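Local coordinates for protein sorbitol dehydrogenase (Gluconobacter oxydans, PDB 5ITG) that probably oxidises D-sorbitol to L-sorbose with NADP as hydride acceptor, as a member of the mannitol dehydrogenase family with a Rossmann-fold domain, at residues A[296-301]-A[358-363]; A[304-309]-A[368-373]; A[308-313]-A[421-426]; A[312-317]-A[321-326]. All coordinates share one frame; numbering follows the deposited sequence.

Interaction 1 (A[296-301]-A[358-363]); sequences RMLNAG and ISRFSN
Phe361, near the end of helix 350-361, drives its ring edge-first against the backbone of helix 288-312 between Leu298 and Gly301. CB already points at the facing helix, and with CG anti to the carbonyl carbon (chi1 -69°) the ring carries on in that direction. Along one rim CD2 touches Leu305 CD2, one turn further along helix 288-312, and CE2 lies 4.0 Å from Gly301 C. On the other rim CE1 rests 3.8 Å from Leu298 CD1. The tip, CZ, faces Leu298 O at 3.6 Å, with the oxygen in the plane of the ring; the ring also stacks on His302. At Gly301 a CB would project toward the ring but would collide with Met297 O of its own helix.

Leu298 extends from its backbone with CG anti to N (chi1 180°) and uses both methyls: CD1 also comes to 3.8 Å from Arg360 NH1, while CD2 approaches the same nitrogen at 3.6 Å. Arg360 crosses Leu298 at about a right angle. Its guanidinium is salt-bridged to Glu258 and Asp229, residues of the Rossmann part of the chain. Trimming the ring to an alanine here would probably open a gap between the two helices and deprive Leu298 CD1 and His302 of their aromatic partner.

Dispersion and shape fit thus hold the two segments together, with a weakly polar touch where the slightly positive ring edge meets a carbonyl oxygen; the charge of Arg360 is answered outside the contact, and toward Leu298 its NH1 makes only van der Waals contact.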
loop_
_atom_site.group_PDB
_atom_site.type_symbol
_atom_site.label_atom_id
_atom_site.label_comp_id
_atom_site.label_asym_id
_atom_site.label_seq_id
_atom_site.Cartn_x
_atom_site.Cartn_y
_atom_site.Cartn_z
ATOM N N ARG A 296 -7.383 -3.881 -10.921
ATOM C CA ARG A 296 -8.620 -4.302 -11.563
ATOM C C ARG A 296 -9.443 -5.400 -10.903
ATOM O O ARG A 296 -10.598 -5.625 -11.297
ATOM C CB ARG A 296 -8.330 -4.662 -13.024
ATOM C CG ARG A 296 -7.761 -3.477 -13.831
ATOM C CD ARG A 296 -7.512 -3.864 -15.281
ATOM N NE ARG A 296 -8.738 -4.363 -15.885
ATOM C CZ ARG A 296 -8.784 -5.191 -16.929
ATOM N NH1 ARG A 296 -7.660 -5.624 -17.504
ATOM N NH2 ARG A 296 -9.959 -5.601 -17.388
HETATM N N MSE A 297 -8.865 -6.084 -9.921
HETATM C CA MSE A 297 -9.593 -7.123 -9.195
HETATM C C MSE A 297 -9.810 -6.748 -7.722
HETATM O O MSE A 297 -10.943 -6.746 -7.260
HETATM C CB MSE A 297 -8.869 -8.467 -9.301
HETATM C CG MSE A 297 -8.959 -9.089 -10.696
HETATM SE SE MSE A 297 -8.260 -10.877 -10.729
HETATM C CE MSE A 297 -9.715 -11.744 -9.774
ATOM N N LEU A 298 -8.743 -6.413 -6.991
ATOM C CA LEU A 298 -8.897 -6.059 -5.578
ATOM C C LEU A 298 -9.550 -4.690 -5.385
ATOM O O LEU A 298 -10.593 -4.580 -4.733
ATOM C CB LEU A 298 -7.546 -6.082 -4.846
ATOM C CG LEU A 298 -7.615 -5.719 -3.350
ATOM C CD1 LEU A 298 -8.246 -6.852 -2.581
ATOM C CD2 LEU A 298 -6.224 -5.438 -2.807
ATOM N N ASN A 299 -8.941 -3.651 -5.955
ATOM C CA ASN A 299 -9.467 -2.292 -5.826
ATOM C C ASN A 299 -10.824 -2.142 -6.517
ATOM O O ASN A 299 -11.764 -1.573 -5.952
ATOM C CB ASN A 299 -8.459 -1.278 -6.397
ATOM C CG ASN A 299 -7.096 -1.363 -5.724
ATOM O OD1 ASN A 299 -6.989 -1.693 -4.538
ATOM N ND2 ASN A 299 -6.050 -1.050 -6.472
ATOM N N ALA A 300 -10.919 -2.648 -7.745
ATOM C CA ALA A 300 -12.161 -2.597 -8.504
ATOM C C ALA A 300 -13.249 -3.371 -7.765
ATOM O O ALA A 300 -14.409 -2.951 -7.731
ATOM C CB ALA A 300 -11.955 -3.212 -9.901
ATOM N N GLY A 301 -12.868 -4.515 -7.200
ATOM C CA GLY A 301 -13.829 -5.339 -6.476
ATOM C C GLY A 301 -14.302 -4.663 -5.204
ATOM O O GLY A 301 -15.458 -4.799 -4.806
ATOM N N ILE A 358 -12.035 -12.108 -1.996
ATOM C CA ILE A 358 -13.252 -12.414 -1.249
ATOM C C ILE A 358 -12.948 -12.723 0.222
ATOM O O ILE A 358 -13.571 -12.170 1.124
ATOM C CB ILE A 358 -13.981 -13.620 -1.873
ATOM C CG1 ILE A 358 -14.339 -13.314 -3.330
ATOM C CG2 ILE A 358 -15.223 -13.968 -1.057
ATOM C CD1 ILE A 358 -15.185 -12.088 -3.500
ATOM N N SER A 359 -11.981 -13.603 0.452
ATOM C CA SER A 359 -11.599 -13.989 1.808
ATOM C C SER A 359 -11.116 -12.809 2.645
ATOM O O SER A 359 -11.475 -12.673 3.818
ATOM C CB SER A 359 -10.505 -15.059 1.753
ATOM O OG SER A 359 -10.058 -15.383 3.063
ATOM N N ARG A 360 -10.301 -11.951 2.041
ATOM C CA ARG A 360 -9.773 -10.794 2.741
ATOM C C ARG A 360 -10.868 -9.836 3.164
ATOM O O ARG A 360 -10.846 -9.323 4.287
ATOM C CB ARG A 360 -8.744 -10.079 1.867
ATOM C CG ARG A 360 -7.494 -10.914 1.640
ATOM C CD ARG A 360 -6.524 -10.229 0.700
ATOM N NE ARG A 360 -5.950 -9.011 1.273
ATOM C CZ ARG A 360 -5.321 -8.085 0.552
ATOM N NH1 ARG A 360 -5.195 -8.240 -0.761
ATOM N NH2 ARG A 360 -4.814 -7.006 1.141
ATOM N N PHE A 361 -11.827 -9.596 2.272
ATOM C CA PHE A 361 -12.933 -8.695 2.575
ATOM C C PHE A 361 -13.768 -9.250 3.737
ATOM O O PHE A 361 -14.452 -8.497 4.426
ATOM C CB PHE A 361 -13.838 -8.494 1.342
ATOM C CG PHE A 361 -13.198 -7.703 0.213
ATOM C CD1 PHE A 361 -11.990 -7.032 0.392
ATOM C CD2 PHE A 361 -13.830 -7.618 -1.028
ATOM C CE1 PHE A 361 -11.418 -6.283 -0.654
ATOM C CE2 PHE A 361 -13.270 -6.873 -2.082
ATOM C CZ PHE A 361 -12.064 -6.204 -1.891
ATOM N N SER A 362 -13.713 -10.564 3.949
ATOM C CA SER A 362 -14.459 -11.190 5.044
ATOM C C SER A 362 -13.708 -11.160 6.384
ATOM O O SER A 362 -14.240 -11.620 7.399
ATOM C CB SER A 362 -14.782 -12.646 4.709
ATOM O OG SER A 362 -13.637 -13.469 4.908
ATOM N N ASN A 363 -12.483 -10.630 6.394
ATOM C CA ASN A 363 -11.692 -10.568 7.633
ATOM C C ASN A 363 -12.295 -9.492 8.531
ATOM O O ASN A 363 -12.046 -8.308 8.334
ATOM C CB ASN A 363 -10.223 -10.220 7.324
ATOM C CG ASN A 363 -9.283 -10.525 8.489
ATOM O OD1 ASN A 363 -9.641 -10.347 9.657
ATOM N ND2 ASN A 363 -8.069 -10.977 8.173
#

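Interaction 2 (A[304-309]-A[368-373]); sequences MLCFPG and DQTLRI
Cys306 holds SG anti to its carbonyl carbon (chi1 -66°), aiming the sulfur at the first turn of helix 370-374, where Thr370 turns its methyl inward by placing CG2 anti to its own carbonyl carbon. The sulfur settles between two side chains of that turn. On one it meets Thr370 CG2 at 3.9 Å. On the other, Cys306 SG sits closest to the branch point, 3.7 Å from Ile373 CB. Ile373 CG2 is 3.8 Å and Ile373 CG1 3.9 Å from Cys306 SG, so three carbons of Ile373 lie against one side of the sulfur. The far end of Ile373 then leads away from Cys306.

Everything exchanged here is van der Waals contact, and the backbones come close: the CA atoms of Cys306 and Thr370 are 5.3 Å apart. One turn on, Gly309 adds no side chain; a CB there would face Thr370 CG2 but would run into Leu305 O of its own helix. The hydroxyl of Thr370 is taken up elsewhere, bonded to the carbonyl oxygen of Tyr314.

Around this buried joint, Val317 of the short helix 317-320 touches both Cys306 and Ile373, and Ile310 of helix 288-312 lies against Thr370. On other sides of helix 288-312, Leu305 and Pro308 pack on Leu326 of helix 324-338, and Phe307 reaches Met412 of helix 400-412, placing the contact within the all-helical C-terminal part of the chain.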
loop_
_atom_site.group_PDB
_atom_site.type_symbol
_atom_site.label_atom_id
_atom_site.label_comp_id
_atom_site.label_asym_id
_atom_site.label_seq_id
_atom_site.Cartn_x
_atom_site.Cartn_y
_atom_site.Cartn_z
HETATM N N MSE A 304 -16.963 -2.256 -6.242
HETATM C CA MSE A 304 -18.125 -2.939 -6.817
HETATM C C MSE A 304 -18.958 -3.509 -5.672
HETATM O O MSE A 304 -20.173 -3.710 -5.791
HETATM C CB MSE A 304 -17.692 -4.067 -7.759
HETATM C CG MSE A 304 -18.843 -4.902 -8.299
HETATM SE SE MSE A 304 -20.190 -3.895 -9.293
HETATM C CE MSE A 304 -19.260 -3.743 -10.992
ATOM N N LEU A 305 -18.293 -3.764 -4.553
ATOM C CA LEU A 305 -18.969 -4.279 -3.371
ATOM C C LEU A 305 -19.570 -3.135 -2.548
ATOM O O LEU A 305 -20.746 -3.162 -2.170
ATOM C CB LEU A 305 -17.980 -5.040 -2.483
ATOM C CG LEU A 305 -18.540 -5.550 -1.147
ATOM C CD1 LEU A 305 -19.495 -6.719 -1.404
ATOM C CD2 LEU A 305 -17.408 -5.997 -0.241
ATOM N N CYS A 306 -18.758 -2.116 -2.286
ATOM C CA CYS A 306 -19.199 -1.018 -1.435
ATOM C C CYS A 306 -20.193 -0.010 -1.978
ATOM O O CYS A 306 -20.976 0.528 -1.203
ATOM C CB CYS A 306 -17.982 -0.298 -0.849
ATOM S SG CYS A 306 -17.036 -1.340 0.312
ATOM N N PHE A 307 -20.192 0.258 -3.281
ATOM C CA PHE A 307 -21.158 1.215 -3.801
ATOM C C PHE A 307 -22.586 0.691 -3.573
ATOM O O PHE A 307 -23.435 1.404 -3.024
ATOM C CB PHE A 307 -20.914 1.511 -5.293
ATOM C CG PHE A 307 -19.647 2.301 -5.573
ATOM C CD1 PHE A 307 -19.104 3.154 -4.614
ATOM C CD2 PHE A 307 -19.038 2.241 -6.826
ATOM C CE1 PHE A 307 -17.980 3.936 -4.894
ATOM C CE2 PHE A 307 -17.905 3.026 -7.117
ATOM C CZ PHE A 307 -17.380 3.870 -6.151
ATOM N N PRO A 308 -22.882 -0.553 -3.993
ATOM C CA PRO A 308 -24.250 -1.015 -3.744
ATOM C C PRO A 308 -24.477 -1.353 -2.265
ATOM O O PRO A 308 -25.606 -1.275 -1.766
ATOM C CB PRO A 308 -24.384 -2.227 -4.672
ATOM C CG PRO A 308 -22.984 -2.732 -4.797
ATOM C CD PRO A 308 -22.170 -1.470 -4.903
ATOM N N GLY A 309 -23.402 -1.713 -1.567
ATOM C CA GLY A 309 -23.508 -2.033 -0.153
ATOM C C GLY A 309 -23.973 -0.841 0.684
ATOM O O GLY A 309 -24.710 -1.003 1.664
ATOM N N ASP A 368 -13.114 -2.333 7.050
ATOM C CA ASP A 368 -13.107 -0.889 7.005
ATOM C C ASP A 368 -14.546 -0.458 6.754
ATOM O O ASP A 368 -15.422 -1.304 6.561
ATOM C CB ASP A 368 -12.187 -0.418 5.873
ATOM C CG ASP A 368 -12.100 1.094 5.775
ATOM O OD1 ASP A 368 -12.020 1.762 6.828
ATOM O OD2 ASP A 368 -12.093 1.616 4.643
ATOM N N GLN A 369 -14.797 0.847 6.773
ATOM C CA GLN A 369 -16.140 1.349 6.531
ATOM C C GLN A 369 -16.399 1.459 5.035
ATOM O O GLN A 369 -15.521 1.850 4.269
ATOM C CB GLN A 369 -16.332 2.719 7.189
ATOM C CG GLN A 369 -16.385 2.688 8.715
ATOM C CD GLN A 369 -15.100 2.174 9.328
ATOM O OE1 GLN A 369 -14.020 2.715 9.080
ATOM N NE2 GLN A 369 -15.208 1.121 10.140
ATOM N N THR A 370 -17.612 1.108 4.627
ATOM C CA THR A 370 -17.995 1.173 3.226
ATOM C C THR A 370 -17.897 2.602 2.701
ATOM O O THR A 370 -17.409 2.835 1.596
ATOM C CB THR A 370 -19.428 0.672 3.033
ATOM O OG1 THR A 370 -20.301 1.376 3.925
ATOM C CG2 THR A 370 -19.506 -0.823 3.319
ATOM N N LEU A 371 -18.356 3.566 3.493
ATOM C CA LEU A 371 -18.293 4.958 3.062
ATOM C C LEU A 371 -16.852 5.399 2.836
ATOM O O LEU A 371 -16.576 6.213 1.955
ATOM C CB LEU A 371 -18.976 5.874 4.089
ATOM C CG LEU A 371 -20.494 6.000 3.911
ATOM C CD1 LEU A 371 -21.090 6.865 5.013
ATOM C CD2 LEU A 371 -20.789 6.613 2.544
ATOM N N ARG A 372 -15.931 4.849 3.619
ATOM C CA ARG A 372 -14.526 5.210 3.480
ATOM C C ARG A 372 -13.983 4.673 2.159
ATOM O O ARG A 372 -13.218 5.346 1.464
ATOM C CB ARG A 372 -13.712 4.644 4.644
ATOM C CG ARG A 372 -12.646 5.605 5.156
ATOM C CD ARG A 372 -11.670 4.912 6.092
ATOM N NE ARG A 372 -10.876 3.907 5.389
ATOM C CZ ARG A 372 -10.078 4.171 4.359
ATOM N NH1 ARG A 372 -9.961 5.417 3.908
ATOM N NH2 ARG A 372 -9.399 3.193 3.776
ATOM N N ILE A 373 -14.388 3.458 1.815
ATOM C CA ILE A 373 -13.957 2.837 0.568
ATOM C C ILE A 373 -14.501 3.640 -0.611
ATOM O O ILE A 373 -13.853 3.754 -1.651
ATOM C CB ILE A 373 -14.470 1.376 0.470
ATOM C CG1 ILE A 373 -13.852 0.538 1.593
ATOM C CG2 ILE A 373 -14.126 0.779 -0.893
ATOM C CD1 ILE A 373 -12.332 0.520 1.595
#

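Interaction 3 (A[308-313]-A[421-426]); sequences PGILVG and GTYESS
A CH-pi contact joins Ile310 to Tyr423 where helix 288-312 comes to its end in a Schellman motif, with Gly313 as the C-prime residue at positive phi (110°). The loop 421-426 runs past this last turn in extended form, and Tyr423 is the residue of the loop that reaches the helix. Its CG lies between the backbone N and the carbonyl carbon (chi1 58°), a crowded position that swings the ring over toward the helix.

Ile310 CG2 stands over one face of that ring, 3.8 Å from the centroid and 25° off the normal. The methyl is displaced toward the phenol end: CZ is nearest at 3.4 Å, CE2 follows at 3.6 Å, and the hydroxyl oxygen OH of Tyr423 is 3.7 Å from the same Ile310 CG2. The methyl therefore covers the oxygen-bearing rim more than the ring centre. Leu311 reaches back from the neighbouring position on the helix, and although its CB points away, CD2 comes within 4.0 Å of Tyr423 OH. The hydroxyl lies beside two apolar groups here, and its polar need is met by a hydrogen bond to the carbonyl oxygen of Met412.

That bond ties the loop to the end of helix 400-412, whose Met412 side chain also touches Ile310. Helix 370-374 closes in alongside: Leu371 packs on both Ile310 and Tyr423, and Ala374 also touches Ile310. Leu311 in turn rests on Glu411 of helix 400-412, so on this side the last turn of helix 288-312 is covered by helices 370-374 and 400-412 and the extended loop.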
loop_
_atom_site.group_PDB
_atom_site.type_symbol
_atom_site.label_atom_id
_atom_site.label_comp_id
_atom_site.label_asym_id
_atom_site.label_seq_id
_atom_site.Cartn_x
_atom_site.Cartn_y
_atom_site.Cartn_z
ATOM N N PRO A 308 -22.882 -0.553 -3.993
ATOM C CA PRO A 308 -24.250 -1.015 -3.744
ATOM C C PRO A 308 -24.477 -1.353 -2.265
ATOM O O PRO A 308 -25.606 -1.275 -1.766
ATOM C CB PRO A 308 -24.384 -2.227 -4.672
ATOM C CG PRO A 308 -22.984 -2.732 -4.797
ATOM C CD PRO A 308 -22.170 -1.470 -4.903
ATOM N N GLY A 309 -23.402 -1.713 -1.567
ATOM C CA GLY A 309 -23.508 -2.033 -0.153
ATOM C C GLY A 309 -23.973 -0.841 0.684
ATOM O O GLY A 309 -24.710 -1.003 1.664
ATOM N N ILE A 310 -23.532 0.355 0.301
ATOM C CA ILE A 310 -23.911 1.579 0.998
ATOM C C ILE A 310 -25.410 1.823 0.777
ATOM O O ILE A 310 -26.120 2.264 1.685
ATOM C CB ILE A 310 -23.096 2.799 0.476
ATOM C CG1 ILE A 310 -21.620 2.638 0.850
ATOM C CG2 ILE A 310 -23.656 4.100 1.064
ATOM C CD1 ILE A 310 -20.689 3.672 0.211
ATOM N N LEU A 311 -25.896 1.526 -0.426
ATOM C CA LEU A 311 -27.315 1.703 -0.722
ATOM C C LEU A 311 -28.156 0.732 0.116
ATOM O O LEU A 311 -29.250 1.076 0.560
ATOM C CB LEU A 311 -27.591 1.474 -2.214
ATOM C CG LEU A 311 -27.145 2.604 -3.147
ATOM C CD1 LEU A 311 -27.232 2.167 -4.605
ATOM C CD2 LEU A 311 -28.012 3.825 -2.890
ATOM N N VAL A 312 -27.650 -0.480 0.323
ATOM C CA VAL A 312 -28.370 -1.463 1.130
ATOM C C VAL A 312 -28.356 -1.005 2.586
ATOM O O VAL A 312 -29.273 -1.298 3.346
ATOM C CB VAL A 312 -27.730 -2.869 1.032
ATOM C CG1 VAL A 312 -28.409 -3.826 2.015
ATOM C CG2 VAL A 312 -27.867 -3.405 -0.374
ATOM N N GLY A 313 -27.317 -0.273 2.972
ATOM C CA GLY A 313 -27.250 0.214 4.338
ATOM C C GLY A 313 -26.176 -0.440 5.178
ATOM O O GLY A 313 -26.232 -0.400 6.407
ATOM N N GLY A 421 -31.551 5.772 6.325
ATOM C CA GLY A 421 -30.433 6.562 6.794
ATOM C C GLY A 421 -29.902 7.460 5.694
ATOM O O GLY A 421 -29.993 7.139 4.514
ATOM N N THR A 422 -29.363 8.607 6.071
ATOM C CA THR A 422 -28.806 9.502 5.074
ATOM C C THR A 422 -27.318 9.573 5.337
ATOM O O THR A 422 -26.861 9.241 6.431
ATOM C CB THR A 422 -29.417 10.907 5.160
ATOM O OG1 THR A 422 -29.146 11.470 6.448
ATOM C CG2 THR A 422 -30.913 10.842 4.940
ATOM N N TYR A 423 -26.559 9.994 4.334
ATOM C CA TYR A 423 -25.115 10.082 4.479
ATOM C C TYR A 423 -24.563 11.022 3.421
ATOM O O TYR A 423 -25.268 11.407 2.492
ATOM C CB TYR A 423 -24.496 8.684 4.320
ATOM C CG TYR A 423 -24.829 8.028 2.993
ATOM C CD1 TYR A 423 -24.140 8.370 1.828
ATOM C CD2 TYR A 423 -25.875 7.116 2.892
ATOM C CE1 TYR A 423 -24.491 7.821 0.595
ATOM C CE2 TYR A 423 -26.236 6.562 1.667
ATOM C CZ TYR A 423 -25.537 6.925 0.522
ATOM O OH TYR A 423 -25.902 6.402 -0.687
ATOM N N GLU A 424 -23.298 11.393 3.562
ATOM C CA GLU A 424 -22.669 12.276 2.596
ATOM C C GLU A 424 -21.316 11.694 2.237
ATOM O O GLU A 424 -20.408 11.692 3.064
ATOM C CB GLU A 424 -22.483 13.671 3.188
ATOM C CG GLU A 424 -22.981 14.781 2.283
ATOM C CD GLU A 424 -24.465 14.648 1.979
ATOM O OE1 GLU A 424 -25.263 14.598 2.939
ATOM O OE2 GLU A 424 -24.836 14.593 0.785
ATOM N N SER A 425 -21.177 11.188 1.015
ATOM C CA SER A 425 -19.900 10.624 0.612
ATOM C C SER A 425 -18.944 11.745 0.242
ATOM O O SER A 425 -19.364 12.855 -0.086
ATOM C CB SER A 425 -20.068 9.671 -0.573
ATOM O OG SER A 425 -20.502 10.354 -1.729
ATOM N N SER A 426 -17.654 11.449 0.296
ATOM C CA SER A 426 -16.628 12.427 -0.032
ATOM C C SER A 426 -16.116 12.280 -1.469
ATOM O O SER A 426 -15.781 11.182 -1.916
ATOM C CB SER A 426 -15.462 12.288 0.950
ATOM O OG SER A 426 -14.328 13.018 0.517
#

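Interaction 4 (A[312-317]-A[321-326])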
loop_
_atom_site.group_PDB
_atom_site.type_symbol
_atom_site.label_atom_id
_atom_site.label_comp_id
_atom_site.label_asym_id
_atom_site.label_seq_id
_atom_site.Cartn_x
_atom_site.Cartn_y
_atom_site.Cartn_z
ATOM N N VAL A 312 -27.650 -0.480 0.323
ATOM C CA VAL A 312 -28.370 -1.463 1.130
ATOM C C VAL A 312 -28.356 -1.005 2.586
ATOM O O VAL A 312 -29.273 -1.298 3.346
ATOM C CB VAL A 312 -27.730 -2.869 1.032
ATOM C CG1 VAL A 312 -28.409 -3.826 2.015
ATOM C CG2 VAL A 312 -27.867 -3.405 -0.374
ATOM N N GLY A 313 -27.317 -0.273 2.972
ATOM C CA GLY A 313 -27.250 0.214 4.338
ATOM C C GLY A 313 -26.176 -0.440 5.178
ATOM O O GLY A 313 -26.232 -0.400 6.407
ATOM N N TYR A 314 -25.195 -1.051 4.526
ATOM C CA TYR A 314 -24.106 -1.696 5.244
ATOM C C TYR A 314 -23.041 -0.677 5.621
ATOM O O TYR A 314 -22.588 0.100 4.782
ATOM C CB TYR A 314 -23.486 -2.800 4.381
ATOM C CG TYR A 314 -24.379 -4.001 4.220
ATOM C CD1 TYR A 314 -24.851 -4.693 5.337
ATOM C CD2 TYR A 314 -24.748 -4.457 2.950
ATOM C CE1 TYR A 314 -25.669 -5.812 5.196
ATOM C CE2 TYR A 314 -25.561 -5.564 2.797
ATOM C CZ TYR A 314 -26.018 -6.237 3.925
ATOM O OH TYR A 314 -26.813 -7.341 3.783
ATOM N N GLU A 315 -22.635 -0.692 6.884
ATOM C CA GLU A 315 -21.631 0.242 7.372
ATOM C C GLU A 315 -20.194 -0.221 7.146
ATOM O O GLU A 315 -19.303 0.595 6.923
ATOM C CB GLU A 315 -21.834 0.497 8.867
ATOM C CG GLU A 315 -20.813 1.455 9.457
ATOM C CD GLU A 315 -20.967 1.622 10.955
ATOM O OE1 GLU A 315 -22.068 2.018 11.397
ATOM O OE2 GLU A 315 -19.989 1.358 11.688
ATOM N N ASN A 316 -19.960 -1.526 7.215
ATOM C CA ASN A 316 -18.612 -2.037 7.034
ATOM C C ASN A 316 -18.509 -3.042 5.904
ATOM O O ASN A 316 -19.486 -3.701 5.538
ATOM C CB ASN A 316 -18.116 -2.679 8.327
ATOM C CG ASN A 316 -18.108 -1.711 9.488
ATOM O OD1 ASN A 316 -17.597 -0.598 9.378
ATOM N ND2 ASN A 316 -18.670 -2.134 10.614
ATOM N N VAL A 317 -17.302 -3.170 5.367
ATOM C CA VAL A 317 -17.060 -4.087 4.268
ATOM C C VAL A 317 -17.427 -5.526 4.620
ATOM O O VAL A 317 -18.037 -6.223 3.813
ATOM C CB VAL A 317 -15.578 -4.044 3.821
ATOM C CG1 VAL A 317 -15.342 -5.051 2.700
ATOM C CG2 VAL A 317 -15.219 -2.639 3.338
ATOM N N ILE A 321 -19.839 -7.995 2.426
ATOM C CA ILE A 321 -19.347 -9.203 1.776
ATOM C C ILE A 321 -20.135 -10.444 2.208
ATOM O O ILE A 321 -20.103 -11.470 1.531
ATOM C CB ILE A 321 -17.828 -9.401 2.042
ATOM C CG1 ILE A 321 -17.259 -10.444 1.078
ATOM C CG2 ILE A 321 -17.584 -9.808 3.495
ATOM C CD1 ILE A 321 -17.163 -9.960 -0.369
ATOM N N GLU A 322 -20.849 -10.332 3.326
ATOM C CA GLU A 322 -21.664 -11.429 3.848
ATOM C C GLU A 322 -23.047 -11.441 3.205
ATOM O O GLU A 322 -23.814 -12.392 3.368
ATOM C CB GLU A 322 -21.802 -11.313 5.371
ATOM C CG GLU A 322 -20.575 -11.815 6.138
ATOM C CD GLU A 322 -20.548 -11.340 7.585
ATOM O OE1 GLU A 322 -21.604 -11.388 8.253
ATOM O OE2 GLU A 322 -19.465 -10.921 8.056
ATOM N N ASP A 323 -23.374 -10.375 2.484
ATOM C CA ASP A 323 -24.661 -10.302 1.803
ATOM C C ASP A 323 -24.580 -11.244 0.598
ATOM O O ASP A 323 -23.744 -11.060 -0.288
ATOM C CB ASP A 323 -24.930 -8.860 1.346
ATOM C CG ASP A 323 -26.309 -8.684 0.750
ATOM O OD1 ASP A 323 -26.554 -9.221 -0.347
ATOM O OD2 ASP A 323 -27.155 -8.011 1.385
ATOM N N SER A 324 -25.454 -12.246 0.569
ATOM C CA SER A 324 -25.459 -13.237 -0.504
ATOM C C SER A 324 -25.541 -12.652 -1.911
ATOM O O SER A 324 -24.832 -13.104 -2.817
ATOM C CB SER A 324 -26.610 -14.232 -0.298
ATOM O OG SER A 324 -26.573 -15.238 -1.295
ATOM N N GLU A 325 -26.400 -11.655 -2.102
ATOM C CA GLU A 325 -26.556 -11.046 -3.421
ATOM C C GLU A 325 -25.361 -10.169 -3.826
ATOM O O GLU A 325 -24.915 -10.222 -4.969
ATOM C CB GLU A 325 -27.856 -10.227 -3.482
ATOM C CG GLU A 325 -29.149 -11.060 -3.505
ATOM C CD GLU A 325 -29.401 -11.831 -2.211
ATOM O OE1 GLU A 325 -29.242 -11.238 -1.121
ATOM O OE2 GLU A 325 -29.772 -13.025 -2.282
ATOM N N LEU A 326 -24.849 -9.364 -2.898
ATOM C CA LEU A 326 -23.712 -8.503 -3.208
ATOM C C LEU A 326 -22.461 -9.347 -3.468
ATOM O O LEU A 326 -21.624 -8.991 -4.298
ATOM C CB LEU A 326 -23.446 -7.525 -2.060
ATOM C CG LEU A 326 -24.587 -6.575 -1.694
ATOM C CD1 LEU A 326 -24.114 -5.616 -0.596
ATOM C CD2 LEU A 326 -25.016 -5.803 -2.920
#
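Tyr314 OH donates a short hydrogen bond of 2.5 Å to Asp323 OD2, which receives it on the anti lone pair, away from the other carboxylate oxygen. OD2 lies in the plane of the phenol at its edge, while the carboxylate itself is turned 77° against the ring. The same oxygen is also salt-bridged to Lys480, so two donors grip it. OD1 faces the other way: with CG anti to the backbone N (chi1 -174°), Asp323 brings it over the start of its own helix, where Leu326 N bonds to it at 3.1 Å and, more weakly, Glu325 N at 3.0 Å.

Asp323 is thus the N-cap of helix 324-338, and the tyrosine that holds it belongs to the Schellman ending of helix 288-312, Tyr314 N donating to Gly309 O at 2.9 Å. A phenylalanine in place of Tyr314 would keep the ring but would probably leave Asp323 OD2 relying on Lys480 and the carboxylate freer to turn.

Next to the hydroxyl, the ring edge meets an apolar group, with Tyr314 CE2 3.7 Å from Leu326 CD1; Val312 CG2 approaches the same methyl at 4.4 Å. The backbone adds one bond of helical spacing, Ile321 N donating to Val317 O at 2.9 Å, across the short helix 317-320.

Interactions 1, 2 and 3 follow one another along helix 288-312, meeting in turn helix 350-361, helix 370-374 and the loop before helix 432-439; interaction 4 begins where that helix stops. The centres of interactions 1 and 2 are about 11 Å apart. Interaction 2 has its centre about 8 Å from those of both interaction 3 and interaction 4, while interactions 1 and 3 lie about 19 Å apart, centre to centre, and do not touch. Along the chain interaction 4 is nested inside the loops closed by interactions 1 and 2. All belong to the mannitol dehydrogenase C-terminal domain, so a single long helix brings together segments up to 108 residues distant, with interaction 1 lying nearest the Rossmann part.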